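Local coordinates for protein angiotensin-converting enzyme (Anopheles gambiae, PDB 6S1Y) that probably hydrolyses peptides as a zinc-dependent metallopeptidase of the angiotensin-converting enzyme family, here holding a gamma-linked glutamate dipeptide in its cleft, at residues E169-Y174 with Y486-D491; D439-G444 with F480-K485. All blocks are in the same frame, centred on the assembly; numbering follows the deposited sequence.

Interaction 1 (E169-Y174 with Y486-D491). With KSN ((2~{S})-2-[[(4~{S})-4-azanyl-5-oxidanyl-5-oxidanylidene-pentanoyl]amino]pentanedioic acid), chain H.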
# COMPACT_ATOMS: atom_id res chain seq x y z
N GLU A 169 -11.14 19.88 -10.42
CA GLU A 169 -12.43 20.28 -9.88
C GLU A 169 -13.13 19.14 -9.15
O GLU A 169 -13.72 19.36 -8.08
CB GLU A 169 -13.31 20.83 -11.01
CG GLU A 169 -12.55 21.78 -11.93
CD GLU A 169 -13.46 22.71 -12.71
OE1 GLU A 169 -13.09 23.89 -12.89
OE2 GLU A 169 -14.55 22.26 -13.13
N SER A 170 -13.09 17.92 -9.69
CA SER A 170 -13.63 16.80 -8.94
C SER A 170 -12.90 16.63 -7.62
O SER A 170 -13.53 16.38 -6.58
CB SER A 170 -13.54 15.50 -9.75
OG SER A 170 -14.17 15.65 -11.02
N PHE A 171 -11.57 16.77 -7.63
CA PHE A 171 -10.83 16.71 -6.38
C PHE A 171 -11.30 17.79 -5.40
O PHE A 171 -11.48 17.51 -4.21
CB PHE A 171 -9.33 16.87 -6.63
CG PHE A 171 -8.49 16.81 -5.39
CD1 PHE A 171 -8.02 15.60 -4.91
CD2 PHE A 171 -8.17 17.96 -4.70
CE1 PHE A 171 -7.22 15.54 -3.75
CE2 PHE A 171 -7.40 17.92 -3.56
CZ PHE A 171 -6.91 16.71 -3.09
N GLN A 172 -11.49 19.01 -5.88
CA GLN A 172 -11.88 20.09 -4.96
C GLN A 172 -13.24 19.79 -4.34
O GLN A 172 -13.46 20.04 -3.15
CB GLN A 172 -11.91 21.42 -5.69
CG GLN A 172 -12.21 22.61 -4.79
CD GLN A 172 -11.19 22.74 -3.68
OE1 GLN A 172 -9.98 22.62 -3.91
NE2 GLN A 172 -11.67 22.99 -2.48
N LYS A 173 -14.17 19.25 -5.14
CA LYS A 173 -15.47 18.86 -4.62
C LYS A 173 -15.34 17.74 -3.61
O LYS A 173 -16.00 17.74 -2.56
CB LYS A 173 -16.38 18.44 -5.78
CG LYS A 173 -17.71 17.84 -5.34
CD LYS A 173 -18.57 18.84 -4.58
CE LYS A 173 -19.06 19.96 -5.49
NZ LYS A 173 -19.80 21.00 -4.72
N TYR A 174 -14.49 16.76 -3.90
CA TYR A 174 -14.27 15.67 -2.96
C TYR A 174 -13.75 16.18 -1.63
O TYR A 174 -14.16 15.71 -0.56
CB TYR A 174 -13.29 14.67 -3.58
CG TYR A 174 -12.38 13.92 -2.63
CD1 TYR A 174 -12.88 12.99 -1.73
CD2 TYR A 174 -11.01 14.11 -2.69
CE1 TYR A 174 -12.03 12.28 -0.90
CE2 TYR A 174 -10.15 13.40 -1.87
CZ TYR A 174 -10.65 12.48 -0.98
OH TYR A 174 -9.76 11.78 -0.18
N TYR A 486 -2.75 6.55 -7.77
CA TYR A 486 -4.04 5.87 -7.70
C TYR A 486 -4.80 6.24 -6.44
O TYR A 486 -5.95 6.67 -6.50
CB TYR A 486 -3.87 4.32 -7.76
CG TYR A 486 -5.20 3.60 -7.54
CD1 TYR A 486 -6.17 3.57 -8.53
CD2 TYR A 486 -5.50 3.01 -6.32
CE1 TYR A 486 -7.40 2.93 -8.32
CE2 TYR A 486 -6.74 2.37 -6.11
CZ TYR A 486 -7.68 2.34 -7.12
OH TYR A 486 -8.90 1.73 -6.95
N HIS A 487 -4.15 6.09 -5.28
CA HIS A 487 -4.86 6.21 -4.00
C HIS A 487 -5.39 7.62 -3.76
O HIS A 487 -6.30 7.80 -2.94
CB HIS A 487 -3.94 5.82 -2.85
CG HIS A 487 -3.41 4.42 -2.97
ND1 HIS A 487 -2.64 4.03 -4.03
CD2 HIS A 487 -3.59 3.33 -2.20
CE1 HIS A 487 -2.34 2.75 -3.89
NE2 HIS A 487 -2.91 2.30 -2.79
N VAL A 488 -4.86 8.62 -4.45
CA VAL A 488 -5.40 9.96 -4.34
C VAL A 488 -6.68 10.08 -5.15
O VAL A 488 -7.71 10.54 -4.65
CB VAL A 488 -4.34 10.99 -4.77
CG1 VAL A 488 -4.93 12.39 -4.77
CG2 VAL A 488 -3.12 10.97 -3.84
N SER A 489 -6.64 9.65 -6.42
CA SER A 489 -7.83 9.65 -7.26
C SER A 489 -8.94 8.76 -6.71
O SER A 489 -10.11 9.01 -6.99
CB SER A 489 -7.49 9.16 -8.67
OG SER A 489 -6.96 10.18 -9.50
N ALA A 490 -8.59 7.70 -5.97
CA ALA A 490 -9.59 6.76 -5.44
C ALA A 490 -9.90 6.97 -3.97
O ALA A 490 -10.61 6.15 -3.38
CB ALA A 490 -9.14 5.31 -5.64
N ASP A 491 -9.36 8.02 -3.34
CA ASP A 491 -9.67 8.32 -1.95
C ASP A 491 -9.42 7.12 -1.05
O ASP A 491 -10.27 6.72 -0.24
CB ASP A 491 -11.12 8.81 -1.81
CG ASP A 491 -11.52 9.05 -0.37
OD1 ASP A 491 -10.67 9.52 0.41
OD2 ASP A 491 -12.69 8.76 -0.02
C10 KSN H . -7.80 -0.67 -2.62
C13 KSN H . -3.72 -2.71 -1.77
C17 KSN H . 1.17 0.98 -4.07
C02 KSN H . 1.30 -0.22 -3.12
C03 KSN H . -0.01 -0.90 -2.72
C04 KSN H . -1.21 -0.69 -3.63
C05 KSN H . -1.80 -1.98 -4.25
C07 KSN H . -4.04 -1.80 -2.98
C08 KSN H . -5.53 -1.73 -3.31
C09 KSN H . -6.36 -1.04 -2.22
N01 KSN H . 1.98 0.19 -1.89
N06 KSN H . -3.17 -2.44 -3.96
O11 KSN H . -8.11 -0.60 -3.85
O12 KSN H . -8.69 -0.41 -1.74
O14 KSN H . -3.55 -3.95 -1.99
O15 KSN H . -3.57 -2.27 -0.62
O16 KSN H . -1.16 -2.59 -5.05
O18 KSN H . 1.15 0.74 -5.31
O19 KSN H . 1.08 2.18 -3.70
O HOH W 1 -7.42 11.56 -2.03
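Tyr174 on helix 168-184 reaches Asp491 at the end of the short helix 486-489, and its phenol donates a hydrogen bond of 2.5 Å from OH to Asp491 OD1. The oxygen lies at the edge of the tyrosine ring, near its plane, but the hydroxyl comes to it from above the carboxylate plane, 51° out of it, with the two flat groups turned 59° against each other. The carboxylate also packs close to the tyrosine ring, Tyr174 CE1 lying 3.3 Å from Asp491 CG. The carboxylate is shared, since Asp491 OD2 takes a second phenol, that of Tyr95; two neutral phenols on a partly exposed acid would be expected to favour its charged form. A tyrosine suits this place because its long, rigid ring spans the gap from its helix to the turn that ends helix 486-489 and still delivers a polar end. That end is used twice, for a water donates both to Tyr174 OH and, at 2.8 Å, to Val488 O, joining the phenol to the helix backbone.

One helical turn earlier, Phe171 meets Val488 through apolar groups alone, its CE1 lying 4.0 Å from CG1 of the valine. The phenylalanine CG stands anti to the backbone N (chi1 -179°), which carries the ring out from its helix so that its far end nears the valine methyl. Met113 of helix 100-119 packs against both Phe171 and Tyr174.

Asp491, with positive phi, is the C-prime residue of a Schellman motif: Val492 N bonds to His487 O and Asp491 N to Val488 O. The contact thus joins helix 168-184 to the Schellman-type end of a short helix whose first two residues, Tyr486 and His487, belong to the pocket of the bound ligand.

Interaction 2 (D439-G444 with F480-K485). With KSN ((2~{S})-2-[[(4~{S})-4-azanyl-5-oxidanyl-5-oxidanylidene-pentanoyl]amino]pentanedioic acid), chain H.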
# COMPACT_ATOMS: atom_id res chain seq x y z
N ASP A 439 0.03 11.25 2.96
CA ASP A 439 -1.00 11.66 3.89
C ASP A 439 -0.65 12.93 4.65
O ASP A 439 -1.55 13.71 4.98
CB ASP A 439 -1.35 10.51 4.83
CG ASP A 439 -2.37 9.54 4.18
OD1 ASP A 439 -2.71 9.77 3.00
OD2 ASP A 439 -2.85 8.58 4.84
N LYS A 440 0.63 13.21 4.88
CA LYS A 440 0.95 14.53 5.43
C LYS A 440 0.41 15.60 4.50
O LYS A 440 -0.20 16.57 4.95
CB LYS A 440 2.45 14.68 5.66
CG LYS A 440 2.86 15.91 6.44
CD LYS A 440 4.39 16.12 6.37
CE LYS A 440 4.88 17.34 7.20
NZ LYS A 440 4.89 17.06 8.65
N TYR A 441 0.57 15.41 3.19
CA TYR A 441 0.00 16.35 2.24
C TYR A 441 -1.52 16.37 2.33
O TYR A 441 -2.13 17.45 2.40
CB TYR A 441 0.43 16.00 0.82
CG TYR A 441 -0.21 16.87 -0.23
CD1 TYR A 441 0.26 18.14 -0.47
CD2 TYR A 441 -1.28 16.41 -0.98
CE1 TYR A 441 -0.32 18.94 -1.43
CE2 TYR A 441 -1.87 17.21 -1.94
CZ TYR A 441 -1.38 18.47 -2.16
OH TYR A 441 -1.95 19.26 -3.13
N ARG A 442 -2.15 15.20 2.33
CA ARG A 442 -3.61 15.19 2.30
C ARG A 442 -4.19 15.69 3.62
O ARG A 442 -5.20 16.40 3.62
CB ARG A 442 -4.13 13.80 1.94
CG ARG A 442 -3.93 13.50 0.45
CD ARG A 442 -4.69 12.26 -0.06
NE ARG A 442 -4.17 10.99 0.46
CZ ARG A 442 -4.64 9.78 0.12
NH1 ARG A 442 -5.67 9.63 -0.73
NH2 ARG A 442 -4.08 8.72 0.65
N TRP A 443 -3.55 15.37 4.75
CA TRP A 443 -3.99 15.96 6.01
C TRP A 443 -3.97 17.48 5.92
O TRP A 443 -4.87 18.16 6.44
CB TRP A 443 -3.10 15.53 7.17
CG TRP A 443 -3.10 14.10 7.44
CD1 TRP A 443 -4.04 13.19 7.07
CD2 TRP A 443 -2.08 13.37 8.14
NE1 TRP A 443 -3.67 11.93 7.50
CE2 TRP A 443 -2.48 12.01 8.15
CE3 TRP A 443 -0.88 13.72 8.77
CZ2 TRP A 443 -1.72 11.01 8.76
CZ3 TRP A 443 -0.11 12.72 9.36
CH2 TRP A 443 -0.53 11.39 9.35
N GLY A 444 -2.95 18.04 5.26
CA GLY A 444 -2.83 19.47 5.16
C GLY A 444 -3.93 20.09 4.32
O GLY A 444 -4.44 21.17 4.65
N PHE A 480 -1.68 19.95 -11.68
CA PHE A 480 -2.17 19.51 -10.37
C PHE A 480 -1.91 18.00 -10.26
O PHE A 480 -2.73 17.18 -10.67
CB PHE A 480 -3.63 19.85 -10.17
CG PHE A 480 -4.20 19.30 -8.89
CD1 PHE A 480 -3.63 19.61 -7.69
CD2 PHE A 480 -5.28 18.46 -8.90
CE1 PHE A 480 -4.12 19.10 -6.51
CE2 PHE A 480 -5.79 17.95 -7.73
CZ PHE A 480 -5.21 18.27 -6.53
N ASP A 481 -0.78 17.66 -9.67
CA ASP A 481 -0.18 16.35 -9.87
C ASP A 481 -0.54 15.25 -8.87
O ASP A 481 -0.39 14.07 -9.20
CB ASP A 481 1.34 16.55 -9.92
CG ASP A 481 1.78 17.28 -11.18
OD1 ASP A 481 1.21 16.94 -12.24
OD2 ASP A 481 2.69 18.17 -11.11
N PRO A 482 -1.04 15.57 -7.68
CA PRO A 482 -1.35 14.50 -6.69
C PRO A 482 -2.27 13.42 -7.22
O PRO A 482 -2.08 12.23 -6.88
CB PRO A 482 -2.02 15.29 -5.54
CG PRO A 482 -1.30 16.61 -5.62
CD PRO A 482 -1.17 16.91 -7.08
N PRO A 483 -3.29 13.74 -8.02
CA PRO A 483 -4.22 12.67 -8.46
C PRO A 483 -3.61 11.67 -9.43
O PRO A 483 -4.24 10.65 -9.72
CB PRO A 483 -5.38 13.45 -9.12
CG PRO A 483 -5.25 14.85 -8.57
CD PRO A 483 -3.76 15.07 -8.41
N ALA A 484 -2.41 11.94 -9.96
CA ALA A 484 -1.68 11.00 -10.78
C ALA A 484 -1.29 9.73 -10.02
O ALA A 484 -0.70 8.83 -10.61
CB ALA A 484 -0.42 11.66 -11.34
N LYS A 485 -1.58 9.68 -8.73
CA LYS A 485 -1.31 8.50 -7.90
C LYS A 485 -2.65 7.87 -7.55
O LYS A 485 -3.56 8.57 -7.10
CB LYS A 485 -0.53 8.90 -6.64
CG LYS A 485 -0.34 7.82 -5.62
CD LYS A 485 0.52 6.69 -6.15
CE LYS A 485 0.53 5.51 -5.16
NZ LYS A 485 1.01 4.22 -5.80
C10 KSN H . -7.80 -0.67 -2.62
C13 KSN H . -3.72 -2.71 -1.77
C17 KSN H . 1.17 0.98 -4.07
C02 KSN H . 1.30 -0.22 -3.12
C03 KSN H . -0.01 -0.90 -2.72
C04 KSN H . -1.21 -0.69 -3.63
C05 KSN H . -1.80 -1.98 -4.25
C07 KSN H . -4.04 -1.80 -2.98
C08 KSN H . -5.53 -1.73 -3.31
C09 KSN H . -6.36 -1.04 -2.22
N01 KSN H . 1.98 0.19 -1.89
N06 KSN H . -3.17 -2.44 -3.96
O11 KSN H . -8.11 -0.60 -3.85
O12 KSN H . -8.69 -0.41 -1.74
O14 KSN H . -3.55 -3.95 -1.99
O15 KSN H . -3.57 -2.27 -0.62
O16 KSN H . -1.16 -2.59 -5.05
O18 KSN H . 1.15 0.74 -5.31
O19 KSN H . 1.08 2.18 -3.70
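Tyr441 and Pro482 mark the nearest backbone approach, their CA atoms 9.2 Å apart, where helix 431-447 passes a loop that makes a 3-10 turn at 482-484; the gap is bridged by side chains alone. Tyr441 does the reaching. Its CG lies anti to the backbone N (chi1 175°), so the ring extends toward the loop, and CE2 comes within 3.8 Å of Pro482 CG while OH stands 3.7 Å from that same carbon. The tyrosine and proline side chains cross at about a right angle. Proline suits the spot twice over: it readily starts a 3-10 turn, and its ring offers a compact apolar surface to an aromatic neighbour. Phe480 adds a lighter touch, Tyr441 OH approaching the edge of its ring at 4.0 Å from CE1. The buried hydroxyl finds its polar partner in the carbonyl oxygen of Tyr455, so the phenol is used for a hydrogen bond while its ring packs on the proline.

Within the helix, Arg442 grips Asp439 side-on, NE and NH2 both bonding to OD1, NH2 lying 2.9 Å from OD1 on the syn lone pair of that oxygen. Asp439 OD2 accepts the backbone N-H groups of Tyr494 and Leu495, which leaves the buried acid well supplied with donors.

At the far end of the loop, the bent chain of Lys485 brings NZ to within 2.9 Å of ligand O19, a charged hydrogen bond to a carboxylate; Gln255 also holds this amine.

Around the contact, helix 455-467 packs on Pro482 through Asn456 and Phe459, and Trp194 of helix 190-196 lies against Asp439 and Arg442. The loop itself links strand 475-476 to helix 486-489, with Lys485 at the N-cap position of that helix.

How the interactions relate
The centres of the two interactions lie about 9 Å apart, and the chain runs directly from one to the other: segment 480-485 of interaction 2 leads into segment 486-491 of interaction 1. Along the sequence interaction 2 is nested within the long loop that interaction 1 closes, the order being 169-174, 439-444, 480-485 and 486-491. Helices 168-184 and 431-447 thus pack on successive parts of one continuous run. The contacts also touch directly, as where Ser489 OG meets Pro483 O at 2.8 Å, a probable hydrogen bond. Lys485, Tyr486 and His487, at the junction of the two segments, belong to the ligand pocket, so both contacts involve the run of chain that supplies these pocket residues.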